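Local coordinates for protein lipoxygenase (PDB 5EK8) that acts as a non-haem iron 9R-lipoxygenase, probably adding both atoms of molecular oxygen to a polyunsaturated fatty acid, at residues S169-I174 / H495-Q500; L262-K267 / K274-W279; N292-F297 / K326-Y331; L526-F531 / T535-P540. All coordinates share one frame; numbering follows the deposited sequence.

Contact 1: residues S169-I174 / H495-Q500; sequences SPFARI and HSMPYQ
Met497 lies alongside Phe171 and Pro170, and its side chain can be traced atom by atom from one segment to the other. With CG anti to the carbonyl carbon (chi1 -61°), the chain leaves CB and CG comes within 3.3 Å of Pro170 O. The sulfur follows: SD sits 3.7 Å from Phe171 CD1, close to the plane of the ring and at its edge. A bend at chi3 (78°) then turns the methyl so that CE lies 3.4 Å from Pro170 O. Pro170 CG lies over one face of the same ring. Upstream, Phe171 N donates to Ser169 OG (2.8 Å), closing an ST turn, while downstream Ala172 CB packs against His495 O at 3.2 Å, where helix 482-495 ends. Val365 of helix 337-377 and Thr429 of helix 421-432 also touch the phenyl group. The result is a Met-aromatic contact of the edge type, packed beside the helix that carries the iron ligands His359 and His364 of the lipoxygenase fold.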
loop_
_atom_site.group_PDB
_atom_site.type_symbol
_atom_site.label_atom_id
_atom_site.label_comp_id
_atom_site.label_asym_id
_atom_site.label_seq_id
_atom_site.Cartn_x
_atom_site.Cartn_y
_atom_site.Cartn_z
ATOM N N SER A 169 -12.003 7.861 8.634
ATOM C CA SER A 169 -11.308 6.582 8.600
ATOM C C SER A 169 -10.751 6.216 9.962
ATOM O O SER A 169 -10.306 7.084 10.711
ATOM C CB SER A 169 -10.172 6.604 7.575
ATOM O OG SER A 169 -9.425 5.399 7.625
ATOM N N PRO A 170 -10.778 4.917 10.288
ATOM C CA PRO A 170 -10.080 4.389 11.466
ATOM C C PRO A 170 -8.568 4.405 11.258
ATOM O O PRO A 170 -7.805 4.061 12.160
ATOM C CB PRO A 170 -10.608 2.955 11.574
ATOM C CG PRO A 170 -11.044 2.603 10.181
ATOM C CD PRO A 170 -11.566 3.880 9.597
ATOM N N PHE A 171 -8.146 4.797 10.059
ATOM C CA PHE A 171 -6.735 4.826 9.709
ATOM C C PHE A 171 -6.304 6.228 9.312
ATOM O O PHE A 171 -7.129 7.068 8.951
ATOM C CB PHE A 171 -6.446 3.852 8.567
ATOM C CG PHE A 171 -6.987 2.468 8.792
ATOM C CD1 PHE A 171 -6.518 1.689 9.839
ATOM C CD2 PHE A 171 -7.952 1.939 7.946
ATOM C CE1 PHE A 171 -7.006 0.410 10.043
ATOM C CE2 PHE A 171 -8.444 0.659 8.144
ATOM C CZ PHE A 171 -7.970 -0.108 9.194
ATOM N N ALA A 172 -5.005 6.483 9.388
ATOM C CA ALA A 172 -4.463 7.728 8.874
ATOM C C ALA A 172 -4.391 7.671 7.349
ATOM O O ALA A 172 -3.511 7.024 6.774
ATOM C CB ALA A 172 -3.106 7.997 9.462
ATOM N N ARG A 173 -5.341 8.338 6.702
ATOM C CA ARG A 173 -5.450 8.345 5.248
ATOM C C ARG A 173 -5.731 9.757 4.748
ATOM O O ARG A 173 -6.175 10.619 5.512
ATOM C CB ARG A 173 -6.558 7.397 4.784
ATOM C CG ARG A 173 -6.438 5.980 5.314
ATOM C CD ARG A 173 -7.418 5.065 4.611
ATOM N NE ARG A 173 -7.240 5.159 3.168
ATOM C CZ ARG A 173 -8.024 4.577 2.270
ATOM N NH1 ARG A 173 -9.060 3.845 2.661
ATOM N NH2 ARG A 173 -7.773 4.740 0.981
ATOM N N ILE A 174 -5.475 9.993 3.466
ATOM C CA ILE A 174 -5.777 11.288 2.871
ATOM C C ILE A 174 -7.281 11.403 2.658
ATOM O O ILE A 174 -7.970 10.399 2.471
ATOM C CB ILE A 174 -5.029 11.492 1.533
ATOM C CG1 ILE A 174 -5.075 12.964 1.116
ATOM C CG2 ILE A 174 -5.599 10.590 0.446
ATOM C CD1 ILE A 174 -4.240 13.283 -0.101
ATOM N N HIS A 495 -1.775 11.287 14.233
ATOM C CA HIS A 495 -2.818 10.786 13.345
ATOM C C HIS A 495 -2.862 9.272 13.243
ATOM O O HIS A 495 -3.717 8.719 12.557
ATOM C CB HIS A 495 -2.656 11.397 11.957
ATOM C CG HIS A 495 -2.991 12.850 11.908
ATOM N ND1 HIS A 495 -2.035 13.841 12.009
ATOM C CD2 HIS A 495 -4.180 13.486 11.790
ATOM C CE1 HIS A 495 -2.621 15.020 11.948
ATOM N NE2 HIS A 495 -3.923 14.836 11.813
ATOM N N SER A 496 -1.955 8.600 13.941
ATOM C CA SER A 496 -1.940 7.148 13.928
ATOM C C SER A 496 -3.124 6.624 14.724
ATOM O O SER A 496 -3.858 7.402 15.325
ATOM C CB SER A 496 -0.626 6.620 14.495
ATOM O OG SER A 496 -0.456 6.981 15.850
ATOM N N MET A 497 -3.320 5.310 14.713
ATOM C CA MET A 497 -4.373 4.709 15.515
ATOM C C MET A 497 -4.010 4.772 16.985
ATOM O O MET A 497 -2.834 4.872 17.337
ATOM C CB MET A 497 -4.615 3.254 15.114
ATOM C CG MET A 497 -5.062 3.054 13.674
ATOM S SD MET A 497 -5.538 1.342 13.349
ATOM C CE MET A 497 -7.174 1.283 14.078
ATOM N N PRO A 498 -5.022 4.730 17.855
ATOM C CA PRO A 498 -4.702 4.481 19.257
ATOM C C PRO A 498 -4.155 3.069 19.416
ATOM O O PRO A 498 -4.763 2.130 18.909
ATOM C CB PRO A 498 -6.053 4.651 19.967
ATOM C CG PRO A 498 -7.084 4.557 18.886
ATOM C CD PRO A 498 -6.434 5.090 17.659
ATOM N N TYR A 499 -3.025 2.929 20.103
ATOM C CA TYR A 499 -2.417 1.623 20.332
ATOM C C TYR A 499 -3.326 0.672 21.099
ATOM O O TYR A 499 -3.992 1.056 22.063
ATOM C CB TYR A 499 -1.091 1.774 21.079
ATOM C CG TYR A 499 -0.442 0.458 21.461
ATOM C CD1 TYR A 499 0.024 -0.427 20.489
ATOM C CD2 TYR A 499 -0.282 0.101 22.792
ATOM C CE1 TYR A 499 0.624 -1.637 20.846
ATOM C CE2 TYR A 499 0.313 -1.095 23.152
ATOM C CZ TYR A 499 0.768 -1.957 22.183
ATOM O OH TYR A 499 1.354 -3.140 22.572
ATOM N N GLN A 500 -3.336 -0.576 20.646
ATOM C CA GLN A 500 -4.117 -1.642 21.253
ATOM C C GLN A 500 -3.339 -2.937 21.111
ATOM O O GLN A 500 -3.157 -3.419 20.002
ATOM C CB GLN A 500 -5.489 -1.763 20.586
ATOM C CG GLN A 500 -6.336 -2.934 21.074
ATOM C CD GLN A 500 -7.551 -3.171 20.194
ATOM O OE1 GLN A 500 -7.423 -3.532 19.019
ATOM N NE2 GLN A 500 -8.738 -2.962 20.755
#

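Contact 2: residues L262-K267 / K274-W279; sequences LLKRSK and KMSFIW
Lys264 and Lys274 face each other as a hydrogen-bonded pair of an antiparallel beta hairpin built from strands 264-266 and 272-277. This pair is the firm part of the contact: Lys264 N donates to Lys274 O at 2.8 Å and 170°, and Lys274 N returns a bond of 2.8 Å to Lys264 O, more bent at 137°. Both side chains leave the same face. Lys274 CG is tucked between its own backbone N and carbonyl carbon (chi1 72°), which lays it against Lys264 CB at 4.0 Å. Their ammonium groups do not touch, and Asp510 offers a carboxylate to both. Lys274 NZ also pairs with Glu294, and Lys264 NZ with Asn508, so the further bond from Lys264 NZ to Ser276 OG is only a weak supplement; that hydroxyl has Glu294 as its stronger partner. Next to the pair, Leu263 CD2 rests on Met275 CB at 3.7 Å. Packing thins toward the partly exposed Leu262, whose CB points away from the other strand and whose side chain touches Trp515 of strand 513-515. There the sulfur end of Met275 meets only backbone of Leu262, CE lying 3.6 Å from Leu262 O.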
loop_
_atom_site.group_PDB
_atom_site.type_symbol
_atom_site.label_atom_id
_atom_site.label_comp_id
_atom_site.label_asym_id
_atom_site.label_seq_id
_atom_site.Cartn_x
_atom_site.Cartn_y
_atom_site.Cartn_z
ATOM N N LEU A 262 5.120 -16.446 9.550
ATOM C CA LEU A 262 6.052 -16.328 10.662
ATOM C C LEU A 262 5.669 -17.386 11.685
ATOM O O LEU A 262 4.766 -17.185 12.492
ATOM C CB LEU A 262 6.016 -14.923 11.272
ATOM C CG LEU A 262 7.221 -14.448 12.089
ATOM C CD1 LEU A 262 7.207 -12.935 12.212
ATOM C CD2 LEU A 262 7.231 -15.068 13.468
ATOM N N LEU A 263 6.358 -18.520 11.634
ATOM C CA LEU A 263 5.965 -19.696 12.406
ATOM C C LEU A 263 6.155 -19.561 13.917
ATOM O O LEU A 263 6.930 -18.735 14.401
ATOM C CB LEU A 263 6.740 -20.920 11.913
ATOM C CG LEU A 263 6.448 -21.408 10.494
ATOM C CD1 LEU A 263 7.094 -22.759 10.289
ATOM C CD2 LEU A 263 4.952 -21.483 10.228
ATOM N N LYS A 264 5.430 -20.393 14.656
ATOM C CA LYS A 264 5.619 -20.499 16.092
ATOM C C LYS A 264 6.435 -21.751 16.399
ATOM O O LYS A 264 6.147 -22.835 15.897
ATOM C CB LYS A 264 4.273 -20.527 16.821
ATOM C CG LYS A 264 3.422 -19.289 16.567
ATOM C CD LYS A 264 2.280 -19.148 17.567
ATOM C CE LYS A 264 1.115 -20.066 17.242
ATOM N NZ LYS A 264 -0.071 -19.774 18.100
ATOM N N ARG A 265 7.474 -21.572 17.204
ATOM C CA ARG A 265 8.357 -22.642 17.632
ATOM C C ARG A 265 7.951 -23.107 19.026
ATOM O O ARG A 265 7.483 -22.310 19.841
ATOM C CB ARG A 265 9.807 -22.152 17.619
ATOM C CG ARG A 265 10.863 -23.229 17.742
ATOM C CD ARG A 265 12.237 -22.640 17.444
ATOM N NE ARG A 265 13.242 -23.673 17.213
ATOM C CZ ARG A 265 14.447 -23.444 16.700
ATOM N NH1 ARG A 265 14.797 -22.212 16.356
ATOM N NH2 ARG A 265 15.301 -24.449 16.524
ATOM N N SER A 266 8.121 -24.395 19.298
ATOM C CA SER A 266 7.792 -24.930 20.612
ATOM C C SER A 266 8.903 -24.614 21.605
ATOM O O SER A 266 10.078 -24.560 21.242
ATOM C CB SER A 266 7.551 -26.437 20.539
ATOM O OG SER A 266 7.432 -26.999 21.835
ATOM N N LYS A 267 8.525 -24.398 22.860
ATOM C CA LYS A 267 9.492 -24.039 23.887
ATOM C C LYS A 267 10.198 -25.278 24.422
ATOM O O LYS A 267 11.378 -25.232 24.764
ATOM C CB LYS A 267 8.810 -23.279 25.025
ATOM C CG LYS A 267 8.216 -21.946 24.602
ATOM C CD LYS A 267 7.345 -21.348 25.696
ATOM C CE LYS A 267 6.620 -20.106 25.190
ATOM N NZ LYS A 267 5.770 -19.470 26.235
ATOM N N LYS A 274 4.589 -24.577 14.267
ATOM C CA LYS A 274 3.175 -24.532 13.931
ATOM C C LYS A 274 2.749 -23.153 13.458
ATOM O O LYS A 274 3.444 -22.160 13.684
ATOM C CB LYS A 274 2.314 -24.946 15.123
ATOM C CG LYS A 274 2.269 -23.920 16.238
ATOM C CD LYS A 274 1.254 -24.299 17.302
ATOM C CE LYS A 274 -0.155 -24.310 16.752
ATOM N NZ LYS A 274 -1.158 -24.455 17.850
ATOM N N MET A 275 1.607 -23.110 12.780
ATOM C CA MET A 275 0.988 -21.856 12.379
ATOM C C MET A 275 -0.519 -21.923 12.626
ATOM O O MET A 275 -1.179 -22.906 12.278
ATOM C CB MET A 275 1.287 -21.539 10.914
ATOM C CG MET A 275 0.791 -20.169 10.447
ATOM S SD MET A 275 1.872 -18.778 10.854
ATOM C CE MET A 275 1.367 -18.378 12.528
ATOM N N SER A 276 -1.049 -20.876 13.247
ATOM C CA SER A 276 -2.431 -20.874 13.694
ATOM C C SER A 276 -3.246 -19.805 12.993
ATOM O O SER A 276 -2.849 -18.640 12.930
ATOM C CB SER A 276 -2.505 -20.655 15.208
ATOM O OG SER A 276 -1.719 -21.598 15.915
ATOM N N PHE A 277 -4.398 -20.210 12.480
ATOM C CA PHE A 277 -5.391 -19.260 12.022
ATOM C C PHE A 277 -6.707 -19.531 12.739
ATOM O O PHE A 277 -7.375 -20.535 12.477
ATOM C CB PHE A 277 -5.557 -19.335 10.505
ATOM C CG PHE A 277 -4.325 -18.924 9.746
ATOM C CD1 PHE A 277 -3.828 -17.633 9.856
ATOM C CD2 PHE A 277 -3.666 -19.826 8.923
ATOM C CE1 PHE A 277 -2.697 -17.252 9.167
ATOM C CE2 PHE A 277 -2.534 -19.451 8.229
ATOM C CZ PHE A 277 -2.049 -18.161 8.348
ATOM N N ILE A 278 -7.053 -18.634 13.659
ATOM C CA ILE A 278 -8.275 -18.747 14.450
ATOM C C ILE A 278 -9.161 -17.521 14.244
ATOM O O ILE A 278 -8.707 -16.384 14.367
ATOM C CB ILE A 278 -7.970 -18.918 15.955
ATOM C CG1 ILE A 278 -7.473 -20.336 16.244
ATOM C CG2 ILE A 278 -9.205 -18.635 16.782
ATOM C CD1 ILE A 278 -5.973 -20.472 16.224
ATOM N N TRP A 279 -10.430 -17.764 13.939
ATOM C CA TRP A 279 -11.338 -16.702 13.523
ATOM C C TRP A 279 -12.461 -16.470 14.528
ATOM O O TRP A 279 -13.473 -15.847 14.200
ATOM C CB TRP A 279 -11.926 -17.029 12.145
ATOM C CG TRP A 279 -10.893 -17.504 11.171
ATOM C CD1 TRP A 279 -10.467 -18.790 10.985
ATOM C CD2 TRP A 279 -10.143 -16.698 10.254
ATOM N NE1 TRP A 279 -9.498 -18.834 10.009
ATOM C CE2 TRP A 279 -9.282 -17.562 9.545
ATOM C CE3 TRP A 279 -10.116 -15.329 9.964
ATOM C CZ2 TRP A 279 -8.406 -17.102 8.564
ATOM C CZ3 TRP A 279 -9.241 -14.875 8.990
ATOM C CH2 TRP A 279 -8.402 -15.759 8.301
#

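Contact 3: residues N292-F297 / K326-Y331; sequences NVEAYF and KDREVY
Glu294 and Arg328 reach toward each other from backbones too far apart to pair, the nearest CA atoms, of Glu294 and Val330, being 9.6 Å apart. What bridges the distance is side-chain conformation. Glu294 sets CG anti to its carbonyl carbon (chi1 -56°) and runs extended beyond it; Arg328 instead kinks at chi3 (-44°), which swings the guanidinium toward the acid. OE1 of Glu294 then meets NH1 of Arg328 at 3.2 Å, a salt bridge made at the guanidinium edge, with the two flat groups only 24° from coplanar. The other carboxylate oxygen, OE2, is engaged by Ser276 and Lys274, so the acid is held through both oxygens; Arg328, an exposed residue, adds one contact through OE1. Nearby, Tyr331 OH donates to Glu329 OE1 (2.8 Å), arriving from above the carboxylate plane. In the six-stranded antiparallel sheet, strand 303-313 lies between strands 291-300 and 329-331, so the salt bridge spans an intervening strand, whereas Val293 and Ala295, on the reverse face from Glu294, pack against helix 337-377.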
loop_
_atom_site.group_PDB
_atom_site.type_symbol
_atom_site.label_atom_id
_atom_site.label_comp_id
_atom_site.label_asym_id
_atom_site.label_seq_id
_atom_site.Cartn_x
_atom_site.Cartn_y
_atom_site.Cartn_z
ATOM N N ASN A 292 -10.961 -22.661 11.874
ATOM C CA ASN A 292 -9.806 -22.516 12.740
ATOM C C ASN A 292 -8.824 -23.623 12.393
ATOM O O ASN A 292 -8.986 -24.765 12.825
ATOM C CB ASN A 292 -10.200 -22.580 14.218
ATOM C CG ASN A 292 -11.053 -21.403 14.651
ATOM O OD1 ASN A 292 -11.057 -20.349 14.017
ATOM N ND2 ASN A 292 -11.780 -21.580 15.741
ATOM N N VAL A 293 -7.821 -23.295 11.585
ATOM C CA VAL A 293 -6.880 -24.309 11.125
ATOM C C VAL A 293 -5.492 -24.079 11.692
ATOM O O VAL A 293 -4.992 -22.952 11.730
ATOM C CB VAL A 293 -6.794 -24.363 9.584
ATOM C CG1 VAL A 293 -8.077 -24.905 9.013
ATOM C CG2 VAL A 293 -6.497 -22.996 9.003
ATOM N N GLU A 294 -4.874 -25.158 12.150
ATOM C CA GLU A 294 -3.533 -25.066 12.696
ATOM C C GLU A 294 -2.650 -26.122 12.054
ATOM O O GLU A 294 -2.966 -27.310 12.084
ATOM C CB GLU A 294 -3.563 -25.219 14.218
ATOM C CG GLU A 294 -4.472 -24.203 14.901
ATOM C CD GLU A 294 -4.303 -24.167 16.407
ATOM O OE1 GLU A 294 -5.029 -24.912 17.106
ATOM O OE2 GLU A 294 -3.449 -23.388 16.888
ATOM N N ALA A 295 -1.550 -25.685 11.450
ATOM C CA ALA A 295 -0.650 -26.618 10.782
ATOM C C ALA A 295 0.608 -26.805 11.603
ATOM O O ALA A 295 1.226 -25.843 12.023
ATOM C CB ALA A 295 -0.303 -26.135 9.382
ATOM N N TYR A 296 0.979 -28.055 11.825
ATOM C CA TYR A 296 2.149 -28.388 12.613
ATOM C C TYR A 296 3.233 -28.929 11.697
ATOM O O TYR A 296 2.954 -29.682 10.760
ATOM C CB TYR A 296 1.796 -29.406 13.696
ATOM C CG TYR A 296 0.768 -28.913 14.687
ATOM C CD1 TYR A 296 1.145 -28.508 15.962
ATOM C CD2 TYR A 296 -0.578 -28.847 14.349
ATOM C CE1 TYR A 296 0.211 -28.056 16.875
ATOM C CE2 TYR A 296 -1.521 -28.391 15.249
ATOM C CZ TYR A 296 -1.123 -27.999 16.516
ATOM O OH TYR A 296 -2.066 -27.546 17.419
ATOM N N PHE A 297 4.472 -28.534 11.967
ATOM C CA PHE A 297 5.610 -28.958 11.163
ATOM C C PHE A 297 6.731 -29.426 12.076
ATOM O O PHE A 297 6.782 -29.050 13.238
ATOM C CB PHE A 297 6.104 -27.820 10.267
ATOM C CG PHE A 297 5.011 -27.139 9.491
ATOM C CD1 PHE A 297 4.705 -27.540 8.200
ATOM C CD2 PHE A 297 4.289 -26.097 10.053
ATOM C CE1 PHE A 297 3.702 -26.914 7.483
ATOM C CE2 PHE A 297 3.282 -25.467 9.342
ATOM C CZ PHE A 297 2.991 -25.877 8.052
ATOM N N LYS A 326 -17.776 -26.758 15.646
ATOM C CA LYS A 326 -17.817 -28.217 15.542
ATOM C C LYS A 326 -16.576 -28.800 16.214
ATOM O O LYS A 326 -15.583 -28.099 16.387
ATOM C CB LYS A 326 -17.893 -28.665 14.077
ATOM C CG LYS A 326 -19.160 -28.238 13.358
ATOM C CD LYS A 326 -19.065 -28.506 11.864
ATOM C CE LYS A 326 -18.863 -29.983 11.586
ATOM N NZ LYS A 326 -18.882 -30.277 10.127
ATOM N N ASP A 327 -16.628 -30.072 16.599
ATOM C CA ASP A 327 -15.473 -30.714 17.225
ATOM C C ASP A 327 -14.247 -30.649 16.319
ATOM O O ASP A 327 -14.338 -30.934 15.124
ATOM C CB ASP A 327 -15.785 -32.170 17.578
ATOM C CG ASP A 327 -16.978 -32.303 18.508
ATOM O OD1 ASP A 327 -16.918 -31.778 19.642
ATOM O OD2 ASP A 327 -17.973 -32.944 18.104
ATOM N N ARG A 328 -13.107 -30.261 16.887
ATOM C CA ARG A 328 -11.876 -30.158 16.111
ATOM C C ARG A 328 -11.494 -31.534 15.590
ATOM O O ARG A 328 -11.666 -32.542 16.275
ATOM C CB ARG A 328 -10.736 -29.554 16.942
ATOM C CG ARG A 328 -9.879 -30.560 17.703
ATOM C CD ARG A 328 -8.999 -29.862 18.727
ATOM N NE ARG A 328 -8.375 -28.666 18.170
ATOM C CZ ARG A 328 -7.992 -27.618 18.892
ATOM N NH1 ARG A 328 -7.436 -26.569 18.298
ATOM N NH2 ARG A 328 -8.171 -27.618 20.208
ATOM N N GLU A 329 -11.010 -31.564 14.354
ATOM C CA GLU A 329 -10.591 -32.792 13.700
ATOM C C GLU A 329 -9.090 -32.736 13.479
ATOM O O GLU A 329 -8.508 -31.646 13.438
ATOM C CB GLU A 329 -11.320 -32.976 12.369
ATOM C CG GLU A 329 -12.799 -32.633 12.405
ATOM C CD GLU A 329 -13.306 -32.101 11.066
ATOM O OE1 GLU A 329 -12.465 -31.716 10.220
ATOM O OE2 GLU A 329 -14.541 -32.067 10.861
ATOM N N VAL A 330 -8.475 -33.908 13.338
ATOM C CA VAL A 330 -7.027 -34.023 13.179
ATOM C C VAL A 330 -6.663 -34.799 11.915
ATOM O O VAL A 330 -7.243 -35.849 11.634
ATOM C CB VAL A 330 -6.391 -34.717 14.401
ATOM C CG1 VAL A 330 -4.883 -34.777 14.265
ATOM C CG2 VAL A 330 -6.768 -33.984 15.669
ATOM N N TYR A 331 -5.697 -34.287 11.156
ATOM C CA TYR A 331 -5.306 -34.931 9.908
ATOM C C TYR A 331 -3.791 -35.044 9.766
ATOM O O TYR A 331 -3.073 -34.063 9.902
ATOM C CB TYR A 331 -5.902 -34.173 8.718
ATOM C CG TYR A 331 -7.413 -34.124 8.757
ATOM C CD1 TYR A 331 -8.169 -35.245 8.439
ATOM C CD2 TYR A 331 -8.082 -32.966 9.133
ATOM C CE1 TYR A 331 -9.550 -35.212 8.488
ATOM C CE2 TYR A 331 -9.465 -32.924 9.185
ATOM C CZ TYR A 331 -10.193 -34.050 8.861
ATOM O OH TYR A 331 -11.568 -34.017 8.909
#

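Contact 4: residues L526-F531 / T535-P540; sequences LPRATF and TKVIRP
The guanidinium of Arg539 is enclosed on both faces: NE of Arg528 lies over one, 3.1 Å above the plane, and Leu526 CB over the other. At its edge wait two carbonyls of the approach to a beta hairpin, whose short strands are 530-531 and 534-535. Arg539 NH2 donates to Leu526 O at 2.9 Å and 163°, and Arg539 NE to Pro527 O at 3.1 Å. Both oxygens lie nearly in the guanidinium plane, which holds its rotation, although each donor stands above the plane of the carbonyl it meets. The Arg528 guanidinium, inclined 49° to it, has Arg539 NH1 over one face. Arg528 NE and Arg539 NH2, both donors, come within 3.2 Å without bonding; Asp522, paired with Arg528, and Asp436, paired with Arg539, probably offset the like charges. Arg528 runs extended from CG to NE, which carries its shaft across Arg539. Within the hairpin, Thr530 and Thr535 form a non-hydrogen-bonded pair; beyond the strands, Ala529 CB packs on Pro540 CD. A water links Ala529 N with the carbonyls of Lys536 and Ile538. Ala529 O accepts both Lys536 N (2.9 Å) and a CH...O contact from Thr535 CA (3.3 Å).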
loop_
_atom_site.group_PDB
_atom_site.type_symbol
_atom_site.label_atom_id
_atom_site.label_comp_id
_atom_site.label_asym_id
_atom_site.label_seq_id
_atom_site.Cartn_x
_atom_site.Cartn_y
_atom_site.Cartn_z
ATOM N N LEU A 526 8.531 -1.346 24.851
ATOM C CA LEU A 526 9.055 -0.074 24.364
ATOM C C LEU A 526 8.002 1.019 24.520
ATOM O O LEU A 526 6.899 0.899 23.992
ATOM C CB LEU A 526 9.495 -0.186 22.902
ATOM C CG LEU A 526 10.953 -0.545 22.587
ATOM C CD1 LEU A 526 11.391 -1.816 23.307
ATOM C CD2 LEU A 526 11.141 -0.692 21.077
ATOM N N PRO A 527 8.341 2.087 25.254
ATOM C CA PRO A 527 7.390 3.169 25.536
ATOM C C PRO A 527 6.779 3.783 24.278
ATOM O O PRO A 527 7.483 4.024 23.296
ATOM C CB PRO A 527 8.246 4.205 26.276
ATOM C CG PRO A 527 9.359 3.422 26.871
ATOM C CD PRO A 527 9.643 2.308 25.908
ATOM N N ARG A 528 5.472 4.022 24.319
ATOM C CA ARG A 528 4.793 4.778 23.274
ATOM C C ARG A 528 4.241 6.066 23.858
ATOM O O ARG A 528 4.078 6.188 25.070
ATOM C CB ARG A 528 3.676 3.954 22.634
ATOM C CG ARG A 528 4.185 2.703 21.963
ATOM C CD ARG A 528 3.139 2.037 21.093
ATOM N NE ARG A 528 3.536 0.666 20.794
ATOM C CZ ARG A 528 3.278 0.051 19.652
ATOM N NH1 ARG A 528 2.622 0.685 18.695
ATOM N NH2 ARG A 528 3.678 -1.196 19.461
ATOM N N ALA A 529 3.961 7.033 22.993
ATOM C CA ALA A 529 3.537 8.346 23.446
ATOM C C ALA A 529 2.025 8.435 23.536
ATOM O O ALA A 529 1.308 7.513 23.148
ATOM C CB ALA A 529 4.078 9.422 22.524
ATOM N N THR A 530 1.554 9.562 24.051
ATOM C CA THR A 530 0.134 9.809 24.215
ATOM C C THR A 530 -0.256 11.067 23.447
ATOM O O THR A 530 0.462 12.069 23.460
ATOM C CB THR A 530 -0.243 9.949 25.715
ATOM O OG1 THR A 530 -0.241 8.654 26.331
ATOM C CG2 THR A 530 -1.621 10.581 25.888
ATOM N N PHE A 531 -1.384 11.001 22.753
ATOM C CA PHE A 531 -1.969 12.184 22.145
ATOM C C PHE A 531 -3.478 12.112 22.300
ATOM O O PHE A 531 -4.067 11.042 22.148
ATOM C CB PHE A 531 -1.577 12.304 20.671
ATOM C CG PHE A 531 -2.039 13.578 20.026
ATOM C CD1 PHE A 531 -3.122 13.582 19.163
ATOM C CD2 PHE A 531 -1.397 14.776 20.295
ATOM C CE1 PHE A 531 -3.554 14.755 18.578
ATOM C CE2 PHE A 531 -1.824 15.953 19.712
ATOM C CZ PHE A 531 -2.902 15.942 18.851
ATOM N N THR A 535 -2.908 6.388 24.177
ATOM C CA THR A 535 -1.591 5.949 23.740
ATOM C C THR A 535 -1.612 5.643 22.246
ATOM O O THR A 535 -2.445 4.871 21.774
ATOM C CB THR A 535 -1.135 4.710 24.515
ATOM O OG1 THR A 535 -1.023 5.039 25.908
ATOM C CG2 THR A 535 0.204 4.217 23.988
ATOM N N LYS A 536 -0.696 6.254 21.503
ATOM C CA LYS A 536 -0.693 6.121 20.051
ATOM C C LYS A 536 0.246 5.014 19.563
ATOM O O LYS A 536 1.292 4.759 20.164
ATOM C CB LYS A 536 -0.324 7.458 19.411
ATOM C CG LYS A 536 -1.184 8.619 19.886
ATOM C CD LYS A 536 -2.676 8.301 19.801
ATOM C CE LYS A 536 -3.122 8.029 18.363
ATOM N NZ LYS A 536 -2.960 9.217 17.485
ATOM N N VAL A 537 -0.141 4.361 18.468
ATOM C CA VAL A 537 0.588 3.200 17.965
ATOM C C VAL A 537 1.958 3.585 17.390
ATOM O O VAL A 537 2.938 2.876 17.607
ATOM C CB VAL A 537 -0.240 2.430 16.897
ATOM C CG1 VAL A 537 -0.660 3.341 15.765
ATOM C CG2 VAL A 537 0.541 1.245 16.361
ATOM N N ILE A 538 2.042 4.710 16.687
ATOM C CA ILE A 538 3.325 5.131 16.132
ATOM C C ILE A 538 4.151 5.914 17.155
ATOM O O ILE A 538 3.686 6.896 17.732
ATOM C CB ILE A 538 3.160 5.995 14.855
ATOM C CG1 ILE A 538 2.432 5.214 13.762
ATOM C CG2 ILE A 538 4.518 6.433 14.331
ATOM C CD1 ILE A 538 3.130 3.952 13.361
ATOM N N ARG A 539 5.384 5.466 17.370
ATOM C CA ARG A 539 6.308 6.150 18.261
ATOM C C ARG A 539 6.944 7.360 17.578
ATOM O O ARG A 539 7.225 7.319 16.379
ATOM C CB ARG A 539 7.384 5.178 18.742
ATOM C CG ARG A 539 6.830 4.024 19.568
ATOM C CD ARG A 539 7.942 3.104 20.044
ATOM N NE ARG A 539 7.445 2.022 20.888
ATOM C CZ ARG A 539 7.026 0.848 20.432
ATOM N NH1 ARG A 539 7.042 0.593 19.128
ATOM N NH2 ARG A 539 6.588 -0.074 21.280
ATOM N N PRO A 540 7.166 8.447 18.339
ATOM C CA PRO A 540 7.770 9.665 17.783
ATOM C C PRO A 540 9.247 9.509 17.420
ATOM O O PRO A 540 10.023 8.935 18.182
ATOM C CB PRO A 540 7.604 10.680 18.914
ATOM C CG PRO A 540 7.552 9.853 20.148
ATOM C CD PRO A 540 6.825 8.604 19.765
HETATM O O HOH W 1 3.258 6.263 20.272
#

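The four contacts fall into two pairs. Contacts 1 and 4 adjoin, their centres 12 Å apart, with Met497 O and Val537 N (3.0 Å) joining segment 495-500 to segment 535-540. Contacts 2 and 3 share one sheet, also with centres 12 Å apart, and meet again where Trp279 N lies 2.7 Å from Asn292 OD1, a probable hydrogen bond. Between the pairs, centres lie 28 to 37 Å apart. Helix 337-377, which supplies iron ligands His359 and His364, touches side chains from segments of all four. Contact 1 comes near the metal site, the Phe171 side chain being about 9 Å from that of His364; the other three lie away from it.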